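Local coordinates for hypoxanthine-guanine-xanthine phosphoribosyltransferase (Tritrichomonas foetus, PDB 1HGX), which transfers a phosphoribosyl group from 5-phospho-alpha-D-ribose 1-diphosphate to guanine, hypoxanthine or xanthine, salvaging host purines for a parasite that cannot make its own, at residues 21-32 with 52-62. Residues are numbered along the deposited sequence; the frame is centred on the assembly and turned at random.
Sequences QKRIRELAAELT and FYTDLLKHLDF
His59 closes on helix 21-32 from CB outward. Its CB lies 3.4 Å from Ala28 CB, where the two backbones come nearest. Beyond it, His59 ND1 gives its hydrogen to Asp55 O, which lies in the ring plane (2.7 Å). That bond fixes the ring's rotation, and Ile24 CG2 lies 3.8 Å from His59 ND1, with CE1 against the same methyl. CD2 and NE2 both meet the aliphatic CG of Arg25.

Next to it Leu56 is a knob in a hole made by Ile24, Leu27, Ala28 and Leu31, its CD2 4.0 Å from Leu27 CB. With CG anti to the backbone N (chi1 173°), Phe52 turns its ring edge to Leu27 CD1, 3.8 Å from Phe52 CZ, while Leu56 CD1 lies over one face near the rim. Strands 97-102 and 147-152 of the phosphoribosyltransferase core lie beneath, touching Phe52 and Leu27 respectively.

At the polar end Gln21 NE2 bonds Asp55 OD2 (3.2 Å, 163°) from above the carboxylate plane; Gln17 also binds NE2, and Tyr160 binds OD2. Asp55 OD1 pairs with Lys58 of the second subunit and weakly with its own chain's Lys58. The contact is thus largely greasy, its buried carboxylate probably kept ionised by these partners together.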
loop_
_atom_site.group_PDB
_atom_site.type_symbol
_atom_site.label_atom_id
_atom_site.label_comp_id
_atom_site.label_asym_id
_atom_site.label_seq_id
_atom_site.Cartn_x
_atom_site.Cartn_y
_atom_site.Cartn_z
ATOM N N GLN A 21 -1.566 1.729 16.523
ATOM C CA GLN A 21 -0.609 0.630 16.504
ATOM C C GLN A 21 -0.942 -0.503 17.475
ATOM O O GLN A 21 -0.705 -1.677 17.179
ATOM C CB GLN A 21 0.806 1.171 16.707
ATOM C CG GLN A 21 1.255 2.077 15.555
ATOM C CD GLN A 21 1.054 1.428 14.180
ATOM O OE1 GLN A 21 1.367 0.242 13.982
ATOM N NE2 GLN A 21 0.536 2.193 13.234
ATOM N N LYS A 22 -1.508 -0.156 18.624
ATOM C CA LYS A 22 -1.905 -1.156 19.597
ATOM C C LYS A 22 -3.059 -1.976 18.997
ATOM O O LYS A 22 -3.056 -3.213 19.042
ATOM C CB LYS A 22 -2.354 -0.460 20.877
ATOM C CG LYS A 22 -2.951 -1.363 21.926
ATOM C CD LYS A 22 -3.270 -0.554 23.167
ATOM C CE LYS A 22 -3.907 -1.406 24.235
ATOM N NZ LYS A 22 -5.270 -1.837 23.840
ATOM N N ARG A 23 -4.031 -1.288 18.411
ATOM C CA ARG A 23 -5.183 -1.957 17.812
ATOM C C ARG A 23 -4.765 -2.889 16.669
ATOM O O ARG A 23 -5.283 -3.998 16.526
ATOM C CB ARG A 23 -6.180 -0.923 17.284
ATOM C CG ARG A 23 -7.503 -1.531 16.849
ATOM C CD ARG A 23 -8.243 -2.111 18.046
ATOM N NE ARG A 23 -9.436 -2.840 17.639
ATOM C CZ ARG A 23 -9.667 -4.114 17.921
ATOM N NH1 ARG A 23 -8.788 -4.815 18.622
ATOM N NH2 ARG A 23 -10.768 -4.696 17.469
ATOM N N ILE A 24 -3.847 -2.415 15.839
ATOM C CA ILE A 24 -3.355 -3.207 14.723
ATOM C C ILE A 24 -2.696 -4.493 15.218
ATOM O O ILE A 24 -2.893 -5.555 14.627
ATOM C CB ILE A 24 -2.389 -2.379 13.851
ATOM C CG1 ILE A 24 -3.198 -1.376 13.027
ATOM C CG2 ILE A 24 -1.551 -3.286 12.935
ATOM C CD1 ILE A 24 -2.367 -0.560 12.098
ATOM N N ARG A 25 -1.932 -4.414 16.307
ATOM C CA ARG A 25 -1.288 -5.609 16.843
ATOM C C ARG A 25 -2.360 -6.570 17.319
ATOM O O ARG A 25 -2.236 -7.774 17.126
ATOM C CB ARG A 25 -0.345 -5.268 17.997
ATOM C CG ARG A 25 0.928 -4.556 17.573
ATOM C CD ARG A 25 1.955 -4.509 18.708
ATOM N NE ARG A 25 1.525 -3.675 19.829
ATOM C CZ ARG A 25 1.795 -2.375 19.943
ATOM N NH1 ARG A 25 2.500 -1.756 19.006
ATOM N NH2 ARG A 25 1.349 -1.690 20.985
ATOM N N GLU A 26 -3.417 -6.034 17.928
ATOM C CA GLU A 26 -4.532 -6.851 18.422
ATOM C C GLU A 26 -5.257 -7.541 17.266
ATOM O O GLU A 26 -5.581 -8.733 17.344
ATOM C CB GLU A 26 -5.531 -5.991 19.205
ATOM C CG GLU A 26 -4.967 -5.422 20.499
ATOM C CD GLU A 26 -5.887 -4.422 21.175
ATOM O OE1 GLU A 26 -6.835 -3.922 20.538
ATOM O OE2 GLU A 26 -5.645 -4.114 22.353
ATOM N N LEU A 27 -5.518 -6.785 16.201
ATOM C CA LEU A 27 -6.188 -7.324 15.021
ATOM C C LEU A 27 -5.336 -8.397 14.355
ATOM O O LEU A 27 -5.838 -9.468 14.017
ATOM C CB LEU A 27 -6.511 -6.212 14.019
ATOM C CG LEU A 27 -7.692 -5.318 14.408
ATOM C CD1 LEU A 27 -7.838 -4.170 13.420
ATOM C CD2 LEU A 27 -8.963 -6.159 14.473
ATOM N N ALA A 28 -4.045 -8.119 14.196
ATOM C CA ALA A 28 -3.125 -9.064 13.566
ATOM C C ALA A 28 -3.132 -10.398 14.317
ATOM O O ALA A 28 -3.113 -11.459 13.698
ATOM C CB ALA A 28 -1.720 -8.477 13.517
ATOM N N ALA A 29 -3.209 -10.338 15.644
ATOM C CA ALA A 29 -3.242 -11.543 16.467
ATOM C C ALA A 29 -4.524 -12.300 16.186
ATOM O O ALA A 29 -4.530 -13.525 16.044
ATOM C CB ALA A 29 -3.179 -11.169 17.935
ATOM N N GLU A 30 -5.618 -11.557 16.090
ATOM C CA GLU A 30 -6.915 -12.153 15.828
ATOM C C GLU A 30 -6.971 -12.792 14.442
ATOM O O GLU A 30 -7.473 -13.907 14.280
ATOM C CB GLU A 30 -7.999 -11.094 15.960
ATOM C CG GLU A 30 -9.182 -11.587 16.752
ATOM C CD GLU A 30 -10.415 -10.735 16.567
ATOM O OE1 GLU A 30 -10.289 -9.487 16.559
ATOM O OE2 GLU A 30 -11.513 -11.319 16.428
ATOM N N LEU A 31 -6.427 -12.095 13.452
ATOM C CA LEU A 31 -6.401 -12.592 12.080
ATOM C C LEU A 31 -5.570 -13.865 11.957
ATOM O O LEU A 31 -5.968 -14.804 11.268
ATOM C CB LEU A 31 -5.851 -11.524 11.136
ATOM C CG LEU A 31 -6.692 -10.251 11.032
ATOM C CD1 LEU A 31 -5.981 -9.204 10.179
ATOM C CD2 LEU A 31 -8.051 -10.589 10.454
ATOM N N THR A 32 -4.414 -13.892 12.621
ATOM C CA THR A 32 -3.515 -15.050 12.589
ATOM C C THR A 32 -4.227 -16.328 13.044
ATOM O O THR A 32 -4.054 -17.401 12.462
ATOM C CB THR A 32 -2.285 -14.797 13.476
ATOM O OG1 THR A 32 -1.586 -13.645 12.993
ATOM C CG2 THR A 32 -1.352 -15.995 13.446
ATOM N N PHE A 52 -3.393 1.230 6.710
ATOM C CA PHE A 52 -3.890 0.206 7.617
ATOM C C PHE A 52 -3.459 -1.174 7.126
ATOM O O PHE A 52 -2.990 -2.002 7.912
ATOM C CB PHE A 52 -5.419 0.293 7.643
ATOM C CG PHE A 52 -6.099 -0.802 8.414
ATOM C CD1 PHE A 52 -5.655 -1.172 9.681
ATOM C CD2 PHE A 52 -7.235 -1.424 7.891
ATOM C CE1 PHE A 52 -6.343 -2.133 10.431
ATOM C CE2 PHE A 52 -7.937 -2.391 8.632
ATOM C CZ PHE A 52 -7.490 -2.747 9.902
ATOM N N TYR A 53 -3.604 -1.395 5.821
ATOM C CA TYR A 53 -3.268 -2.666 5.171
ATOM C C TYR A 53 -1.795 -3.040 5.322
ATOM O O TYR A 53 -1.473 -4.146 5.776
ATOM C CB TYR A 53 -3.635 -2.603 3.686
ATOM C CG TYR A 53 -3.402 -3.882 2.899
ATOM C CD1 TYR A 53 -4.314 -4.936 2.958
ATOM C CD2 TYR A 53 -2.310 -4.005 2.034
ATOM C CE1 TYR A 53 -4.153 -6.080 2.166
ATOM C CE2 TYR A 53 -2.142 -5.147 1.238
ATOM C CZ TYR A 53 -3.068 -6.175 1.309
ATOM O OH TYR A 53 -2.913 -7.295 0.512
ATOM N N THR A 54 -0.897 -2.139 4.938
ATOM C CA THR A 54 0.523 -2.439 5.057
ATOM C C THR A 54 0.952 -2.613 6.515
ATOM O O THR A 54 1.810 -3.446 6.810
ATOM C CB THR A 54 1.387 -1.375 4.373
ATOM O OG1 THR A 54 1.141 -0.107 4.980
ATOM C CG2 THR A 54 1.057 -1.303 2.883
ATOM N N ASP A 55 0.362 -1.841 7.426
ATOM C CA ASP A 55 0.714 -1.970 8.844
ATOM C C ASP A 55 0.311 -3.331 9.391
ATOM O O ASP A 55 1.042 -3.926 10.191
ATOM C CB ASP A 55 0.099 -0.846 9.679
ATOM C CG ASP A 55 0.946 0.424 9.662
ATOM O OD1 ASP A 55 2.107 0.376 9.199
ATOM O OD2 ASP A 55 0.457 1.479 10.112
ATOM N N LEU A 56 -0.832 -3.835 8.931
ATOM C CA LEU A 56 -1.323 -5.144 9.337
ATOM C C LEU A 56 -0.385 -6.223 8.813
ATOM O O LEU A 56 0.007 -7.129 9.561
ATOM C CB LEU A 56 -2.716 -5.421 8.759
ATOM C CG LEU A 56 -3.987 -5.012 9.501
ATOM C CD1 LEU A 56 -5.164 -5.463 8.649
ATOM C CD2 LEU A 56 -4.069 -5.653 10.893
ATOM N N LEU A 57 -0.063 -6.141 7.521
ATOM C CA LEU A 57 0.813 -7.118 6.876
ATOM C C LEU A 57 2.193 -7.214 7.523
ATOM O O LEU A 57 2.836 -8.258 7.457
ATOM C CB LEU A 57 0.938 -6.833 5.380
ATOM C CG LEU A 57 0.016 -7.617 4.435
ATOM C CD1 LEU A 57 -1.432 -7.581 4.887
ATOM C CD2 LEU A 57 0.162 -7.070 3.029
ATOM N N LYS A 58 2.640 -6.136 8.161
ATOM C CA LYS A 58 3.934 -6.144 8.836
ATOM C C LYS A 58 3.881 -7.018 10.089
ATOM O O LYS A 58 4.912 -7.330 10.683
ATOM C CB LYS A 58 4.358 -4.727 9.214
ATOM C CG LYS A 58 4.771 -3.894 8.040
ATOM C CD LYS A 58 4.937 -2.462 8.457
ATOM C CE LYS A 58 5.256 -1.590 7.264
ATOM N NZ LYS A 58 5.136 -0.161 7.642
ATOM N N HIS A 59 2.674 -7.393 10.493
ATOM C CA HIS A 59 2.479 -8.224 11.668
ATOM C C HIS A 59 1.983 -9.612 11.337
ATOM O O HIS A 59 1.704 -10.389 12.239
ATOM C CB HIS A 59 1.483 -7.564 12.620
ATOM C CG HIS A 59 1.959 -6.261 13.171
ATOM N ND1 HIS A 59 1.821 -5.072 12.493
ATOM C CD2 HIS A 59 2.621 -5.969 14.315
ATOM C CE1 HIS A 59 2.377 -4.100 13.189
ATOM N NE2 HIS A 59 2.870 -4.616 14.302
ATOM N N LEU A 60 1.826 -9.919 10.058
ATOM C CA LEU A 60 1.334 -11.230 9.665
ATOM C C LEU A 60 2.492 -12.121 9.258
ATOM O O LEU A 60 3.026 -12.013 8.155
ATOM C CB LEU A 60 0.321 -11.094 8.529
ATOM C CG LEU A 60 -1.173 -11.027 8.855
ATOM C CD1 LEU A 60 -1.459 -10.629 10.283
ATOM C CD2 LEU A 60 -1.833 -10.088 7.882
ATOM N N ASP A 61 2.810 -13.062 10.132
ATOM C CA ASP A 61 3.926 -13.969 9.935
ATOM C C ASP A 61 3.566 -15.295 9.264
ATOM O O ASP A 61 3.920 -16.358 9.763
ATOM C CB ASP A 61 4.583 -14.218 11.296
ATOM C CG ASP A 61 5.984 -14.768 11.181
ATOM O OD1 ASP A 61 6.693 -14.417 10.211
ATOM O OD2 ASP A 61 6.377 -15.551 12.074
ATOM N N PHE A 62 2.853 -15.236 8.146
ATOM C CA PHE A 62 2.467 -16.443 7.415
ATOM C C PHE A 62 2.276 -16.145 5.930
ATOM O O PHE A 62 2.237 -14.982 5.521
ATOM C CB PHE A 62 1.216 -17.097 8.023
ATOM C CG PHE A 62 0.037 -16.169 8.172
ATOM C CD1 PHE A 62 -0.847 -15.961 7.118
ATOM C CD2 PHE A 62 -0.218 -15.539 9.389
ATOM C CE1 PHE A 62 -1.967 -15.144 7.274
ATOM C CE2 PHE A 62 -1.341 -14.714 9.555
ATOM C CZ PHE A 62 -2.216 -14.518 8.495
HETATM O O HOH W 1 1.212 -13.676 12.418
#